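Local coordinates for inactive Zymogen C11 Protease (Parabacteroides distasonis, PDB 6MZO), which is a clostripain-like cysteine protease of peptidase family C11, captured here as an inactive zymogen and probably able to cleave peptide bonds once activated, at residues Ser87-Gln101 with Phe140-Tyr153. Sequence-based numbering, arbitrary orientation.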
loop_
_atom_site.group_PDB
_atom_site.type_symbol
_atom_site.label_atom_id
_atom_site.label_comp_id
_atom_site.label_asym_id
_atom_site.label_seq_id
_atom_site.Cartn_x
_atom_site.Cartn_y
_atom_site.Cartn_z
ATOM N N SER A 87 15.419 -10.647 0.097
ATOM C CA SER A 87 14.159 -10.290 0.709
ATOM C C SER A 87 13.272 -9.480 -0.235
ATOM O O SER A 87 12.081 -9.387 -0.001
ATOM C CB SER A 87 14.399 -9.510 1.999
ATOM O OG SER A 87 14.986 -8.246 1.718
ATOM N N ALA A 88 13.813 -8.932 -1.319
ATOM C CA ALA A 88 12.946 -8.169 -2.236
ATOM C C ALA A 88 12.304 -9.059 -3.312
ATOM O O ALA A 88 11.781 -8.591 -4.316
ATOM C CB ALA A 88 13.723 -7.027 -2.887
ATOM N N SER A 89 12.365 -10.355 -3.093
ATOM C CA SER A 89 11.873 -11.338 -4.027
ATOM C C SER A 89 10.497 -11.775 -3.573
ATOM O O SER A 89 10.294 -12.036 -2.373
ATOM C CB SER A 89 12.818 -12.533 -4.053
ATOM O OG SER A 89 12.126 -13.752 -4.268
ATOM N N THR A 90 9.555 -11.915 -4.492
ATOM C CA THR A 90 8.250 -12.424 -4.058
ATOM C C THR A 90 8.328 -13.906 -3.606
ATOM O O THR A 90 7.528 -14.306 -2.739
ATOM C CB THR A 90 7.211 -12.291 -5.179
ATOM O OG1 THR A 90 7.697 -12.982 -6.323
ATOM C CG2 THR A 90 7.001 -10.818 -5.551
ATOM N N GLU A 91 9.271 -14.695 -4.143
ATOM C CA GLU A 91 9.424 -16.083 -3.705
ATOM C C GLU A 91 9.777 -16.149 -2.224
ATOM O O GLU A 91 9.288 -17.012 -1.483
ATOM C CB GLU A 91 10.497 -16.817 -4.532
ATOM C CG GLU A 91 10.016 -17.190 -5.896
ATOM C CD GLU A 91 11.074 -17.958 -6.659
ATOM O OE1 GLU A 91 11.735 -18.840 -6.054
ATOM O OE2 GLU A 91 11.265 -17.640 -7.849
ATOM N N THR A 92 10.588 -15.197 -1.777
ATOM C CA THR A 92 10.967 -15.134 -0.368
ATOM C C THR A 92 9.758 -14.770 0.459
ATOM O O THR A 92 9.489 -15.374 1.491
ATOM C CB THR A 92 12.110 -14.126 -0.137
ATOM O OG1 THR A 92 13.278 -14.566 -0.831
ATOM C CG2 THR A 92 12.359 -13.940 1.370
ATOM N N LEU A 93 9.013 -13.763 -0.006
ATOM C CA LEU A 93 7.815 -13.368 0.699
ATOM C C LEU A 93 6.859 -14.539 0.872
ATOM O O LEU A 93 6.392 -14.772 1.979
ATOM C CB LEU A 93 7.160 -12.182 -0.038
ATOM C CG LEU A 93 5.781 -11.759 0.446
ATOM C CD1 LEU A 93 5.745 -11.374 1.936
ATOM C CD2 LEU A 93 5.318 -10.565 -0.396
ATOM N N THR A 94 6.608 -15.330 -0.175
ATOM C CA THR A 94 5.606 -16.389 0.028
ATOM C C THR A 94 6.197 -17.569 0.816
ATOM O O THR A 94 5.468 -18.259 1.514
ATOM C CB THR A 94 5.002 -16.865 -1.291
ATOM O OG1 THR A 94 6.013 -17.470 -2.108
ATOM C CG2 THR A 94 4.366 -15.649 -2.046
ATOM N N GLN A 95 7.510 -17.726 0.762
ATOM C CA GLN A 95 8.206 -18.706 1.627
ATOM C C GLN A 95 7.953 -18.386 3.117
ATOM O O GLN A 95 7.605 -19.271 3.919
ATOM C CB GLN A 95 9.698 -18.703 1.368
ATOM C CG GLN A 95 10.440 -19.614 2.338
ATOM C CD GLN A 95 11.938 -19.547 2.162
ATOM O OE1 GLN A 95 12.427 -19.180 1.082
ATOM N NE2 GLN A 95 12.681 -19.891 3.220
ATOM N N ILE A 96 8.089 -17.106 3.472
ATOM C CA ILE A 96 7.900 -16.641 4.830
ATOM C C ILE A 96 6.419 -16.725 5.223
ATOM O O ILE A 96 6.093 -17.175 6.324
ATOM C CB ILE A 96 8.389 -15.181 4.994
ATOM C CG1 ILE A 96 9.910 -15.081 4.715
ATOM C CG2 ILE A 96 8.040 -14.660 6.386
ATOM C CD1 ILE A 96 10.837 -16.010 5.601
ATOM N N ILE A 97 5.528 -16.302 4.316
ATOM C CA ILE A 97 4.085 -16.388 4.630
ATOM C C ILE A 97 3.727 -17.863 4.874
ATOM O O ILE A 97 2.972 -18.204 5.828
ATOM C CB ILE A 97 3.230 -15.805 3.481
ATOM C CG1 ILE A 97 3.366 -14.318 3.436
ATOM C CG2 ILE A 97 1.748 -16.178 3.696
ATOM C CD1 ILE A 97 2.856 -13.767 2.126
ATOM N N ASP A 98 4.228 -18.775 4.024
ATOM C CA ASP A 98 3.902 -20.167 4.224
ATOM C C ASP A 98 4.356 -20.646 5.579
ATOM O O ASP A 98 3.632 -21.412 6.258
ATOM C CB ASP A 98 4.549 -21.061 3.133
ATOM C CG ASP A 98 3.909 -20.869 1.786
ATOM O OD1 ASP A 98 2.788 -20.358 1.701
ATOM O OD2 ASP A 98 4.537 -21.240 0.774
ATOM N N LYS A 99 5.579 -20.258 5.947
ATOM C CA LYS A 99 6.098 -20.702 7.245
ATOM C C LYS A 99 5.241 -20.157 8.405
ATOM O O LYS A 99 4.890 -20.879 9.352
ATOM C CB LYS A 99 7.572 -20.293 7.403
ATOM C CG LYS A 99 8.082 -20.531 8.803
ATOM C CD LYS A 99 9.591 -20.447 8.934
ATOM C CE LYS A 99 10.042 -20.970 10.330
ATOM N NZ LYS A 99 9.980 -22.451 10.356
ATOM N N VAL A 100 4.894 -18.878 8.318
ATOM C CA VAL A 100 4.103 -18.302 9.383
ATOM C C VAL A 100 2.730 -18.975 9.497
ATOM O O VAL A 100 2.254 -19.197 10.593
ATOM C CB VAL A 100 3.981 -16.799 9.112
ATOM C CG1 VAL A 100 2.884 -16.163 9.957
ATOM C CG2 VAL A 100 5.359 -16.151 9.333
ATOM N N GLN A 101 2.079 -19.263 8.363
ATOM C CA GLN A 101 0.740 -19.860 8.388
ATOM C C GLN A 101 0.822 -21.275 8.922
ATOM O O GLN A 101 -0.075 -21.734 9.667
ATOM C CB GLN A 101 0.100 -19.840 7.001
ATOM C CG GLN A 101 -0.334 -18.460 6.567
ATOM C CD GLN A 101 -1.127 -18.442 5.266
ATOM O OE1 GLN A 101 -0.870 -19.251 4.385
ATOM N NE2 GLN A 101 -2.097 -17.521 5.161
ATOM N N PHE A 140 10.592 -4.988 -5.556
ATOM C CA PHE A 140 9.862 -5.969 -4.745
ATOM C C PHE A 140 8.358 -5.813 -4.921
ATOM O O PHE A 140 7.600 -6.790 -4.832
ATOM C CB PHE A 140 10.262 -5.821 -3.260
ATOM C CG PHE A 140 9.334 -6.504 -2.285
ATOM C CD1 PHE A 140 9.093 -7.869 -2.364
ATOM C CD2 PHE A 140 8.757 -5.786 -1.256
ATOM C CE1 PHE A 140 8.261 -8.505 -1.461
ATOM C CE2 PHE A 140 7.892 -6.396 -0.350
ATOM C CZ PHE A 140 7.653 -7.778 -0.441
ATOM N N MET A 141 7.936 -4.580 -5.202
ATOM C CA MET A 141 6.520 -4.242 -5.142
ATOM C C MET A 141 5.931 -3.962 -6.514
ATOM O O MET A 141 4.835 -3.407 -6.612
ATOM C CB MET A 141 6.280 -3.068 -4.189
ATOM C CG MET A 141 6.189 -3.570 -2.758
ATOM S SD MET A 141 5.107 -2.518 -1.865
ATOM C CE MET A 141 5.430 -3.096 -0.208
ATOM N N GLU A 142 6.655 -4.397 -7.544
ATOM C CA GLU A 142 6.123 -4.543 -8.904
ATOM C C GLU A 142 4.779 -5.255 -8.875
ATOM O O GLU A 142 4.661 -6.404 -8.440
ATOM C CB GLU A 142 7.098 -5.320 -9.800
ATOM N N ILE A 143 3.775 -4.558 -9.362
ATOM C CA ILE A 143 2.411 -4.951 -9.099
ATOM C C ILE A 143 2.059 -6.361 -9.673
ATOM O O ILE A 143 1.562 -7.224 -8.931
ATOM C CB ILE A 143 1.500 -3.801 -9.600
ATOM C CG1 ILE A 143 0.042 -4.225 -9.657
ATOM C CG2 ILE A 143 2.042 -3.226 -10.933
ATOM C CD1 ILE A 143 -0.927 -3.025 -9.983
ATOM N N ASN A 144 2.422 -6.673 -10.938
ATOM C CA ASN A 144 1.975 -7.987 -11.434
ATOM C C ASN A 144 2.594 -9.198 -10.698
ATOM O O ASN A 144 1.877 -10.170 -10.429
ATOM C CB ASN A 144 2.221 -8.142 -12.916
ATOM C CG ASN A 144 1.285 -7.300 -13.777
ATOM O OD1 ASN A 144 0.538 -6.490 -13.291
ATOM N ND2 ASN A 144 1.387 -7.460 -15.088
ATOM N N ASP A 145 3.896 -9.147 -10.385
ATOM C CA ASP A 145 4.538 -10.299 -9.739
ATOM C C ASP A 145 4.035 -10.422 -8.320
ATOM O O ASP A 145 3.732 -11.540 -7.856
ATOM C CB ASP A 145 6.050 -10.168 -9.725
ATOM C CG ASP A 145 6.644 -10.357 -11.087
ATOM O OD1 ASP A 145 5.960 -10.976 -11.940
ATOM O OD2 ASP A 145 7.782 -9.880 -11.302
ATOM N N LEU A 146 3.910 -9.287 -7.636
ATOM C CA LEU A 146 3.442 -9.342 -6.252
ATOM C C LEU A 146 1.990 -9.865 -6.131
ATOM O O LEU A 146 1.685 -10.675 -5.246
ATOM C CB LEU A 146 3.582 -7.975 -5.565
ATOM C CG LEU A 146 3.278 -7.898 -4.053
ATOM C CD1 LEU A 146 4.151 -8.850 -3.250
ATOM C CD2 LEU A 146 3.440 -6.496 -3.560
ATOM N N ALA A 147 1.100 -9.396 -6.997
ATOM C CA ALA A 147 -0.282 -9.804 -6.933
ATOM C C ALA A 147 -0.352 -11.265 -7.312
ATOM O O ALA A 147 -1.137 -12.023 -6.733
ATOM C CB ALA A 147 -1.122 -8.935 -7.884
ATOM N N SER A 148 0.466 -11.666 -8.301
ATOM C CA SER A 148 0.440 -13.057 -8.667
ATOM C C SER A 148 0.888 -13.927 -7.483
ATOM O O SER A 148 0.268 -14.953 -7.178
ATOM C CB SER A 148 1.302 -13.306 -9.932
ATOM O OG SER A 148 1.290 -14.682 -10.208
ATOM N N ALA A 149 1.938 -13.492 -6.801
ATOM C CA ALA A 149 2.518 -14.277 -5.709
ATOM C C ALA A 149 1.522 -14.400 -4.561
ATOM O O ALA A 149 1.411 -15.489 -3.981
ATOM C CB ALA A 149 3.798 -13.640 -5.228
ATOM N N LEU A 150 0.769 -13.328 -4.294
ATOM C CA LEU A 150 -0.143 -13.322 -3.132
ATOM C C LEU A 150 -1.523 -13.849 -3.502
ATOM O O LEU A 150 -2.343 -14.112 -2.620
ATOM C CB LEU A 150 -0.262 -11.898 -2.523
ATOM C CG LEU A 150 1.019 -11.304 -1.932
ATOM C CD1 LEU A 150 0.737 -9.929 -1.206
ATOM C CD2 LEU A 150 1.597 -12.362 -0.968
ATOM N N SER A 151 -1.768 -14.119 -4.790
ATOM C CA SER A 151 -3.119 -14.521 -5.176
ATOM C C SER A 151 -3.567 -15.858 -4.541
ATOM O O SER A 151 -4.771 -16.075 -4.417
ATOM C CB SER A 151 -3.258 -14.602 -6.704
ATOM O OG SER A 151 -2.544 -15.726 -7.173
ATOM N N LYS A 152 -2.629 -16.715 -4.101
ATOM C CA LYS A 152 -2.955 -17.977 -3.433
ATOM C C LYS A 152 -3.369 -17.865 -1.960
ATOM O O LYS A 152 -3.662 -18.886 -1.300
ATOM C CB LYS A 152 -1.752 -18.924 -3.504
ATOM C CG LYS A 152 -0.471 -18.380 -2.797
ATOM C CD LYS A 152 0.754 -19.333 -3.024
ATOM C CE LYS A 152 2.051 -18.528 -3.285
ATOM N NZ LYS A 152 2.151 -17.958 -4.692
ATOM N N TYR A 153 -3.310 -16.656 -1.417
ATOM C CA TYR A 153 -3.700 -16.425 -0.022
ATOM C C TYR A 153 -5.006 -15.700 0.139
ATOM O O TYR A 153 -5.542 -15.139 -0.799
ATOM C CB TYR A 153 -2.644 -15.603 0.721
ATOM C CG TYR A 153 -1.285 -16.232 0.633
ATOM C CD1 TYR A 153 -1.014 -17.418 1.294
ATOM C CD2 TYR A 153 -0.265 -15.606 -0.071
ATOM C CE1 TYR A 153 0.231 -18.019 1.212
ATOM C CE2 TYR A 153 0.986 -16.188 -0.157
ATOM C CZ TYR A 153 1.232 -17.389 0.488
ATOM O OH TYR A 153 2.484 -17.952 0.388
#
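Tyr153, just beyond helix 143-150, lays its ring against helix 90-101, and its hydroxyl donates a hydrogen bond to Asp98 (OH to OD1 2.8 Å). The carboxylate and ring planes are 59° apart, and OD1, though level with the ring at its edge, is met from above the carboxylate plane. Ile97 covers one ring face: its CG2, anti to the backbone N, makes a CH-pi contact 3.6 Å from the ring centroid. The opposite face carries the CG of Lys152, which sandwiches the phenol between two aliphatic groups. Lys152 then bends back, and its NZ donates a hydrogen bond to Ala149 O, on a lone pair at 2.7 Å; a carbonyl near the C-terminal end of a helix probably welcomes a positive charge.

The axes of segments 90-101 and 143-150 cross at -23°, with the small Ala149 at the interface. Ala149 turns its CB to Thr90 CB at 3.7 Å and also touches Thr94 CG2; both threonines offer methyl groups to the neighbouring helix. These nearly parallel helices lie side by side against the central sheet of the caspase-like alpha/beta fold of clan CD, each leading into one of the adjacent parallel strands 109-115 and 155-162. Branched side chains fill the layer beneath: Leu93 CD2 meets Leu146 CD1 at 3.5 Å, the two chains crossing at about a right angle, while Ile97 CD1 packs on Leu150 CD2. Leu93 and Ile97 continue onto Tyr18 and Leu16 of strand 14-19, Leu150 onto Leu111 of strand 109-115.

At the other end Phe140, its CG anti to the backbone N (chi1 165°), sets its ring against Ser87, Ala88 and Leu93. Leu93 CD2 abuts the ring edge at CZ, 3.6 Å away, whereas Ser87 O sits over a face and Ala88 O receives a CA-H...O contact from Phe140.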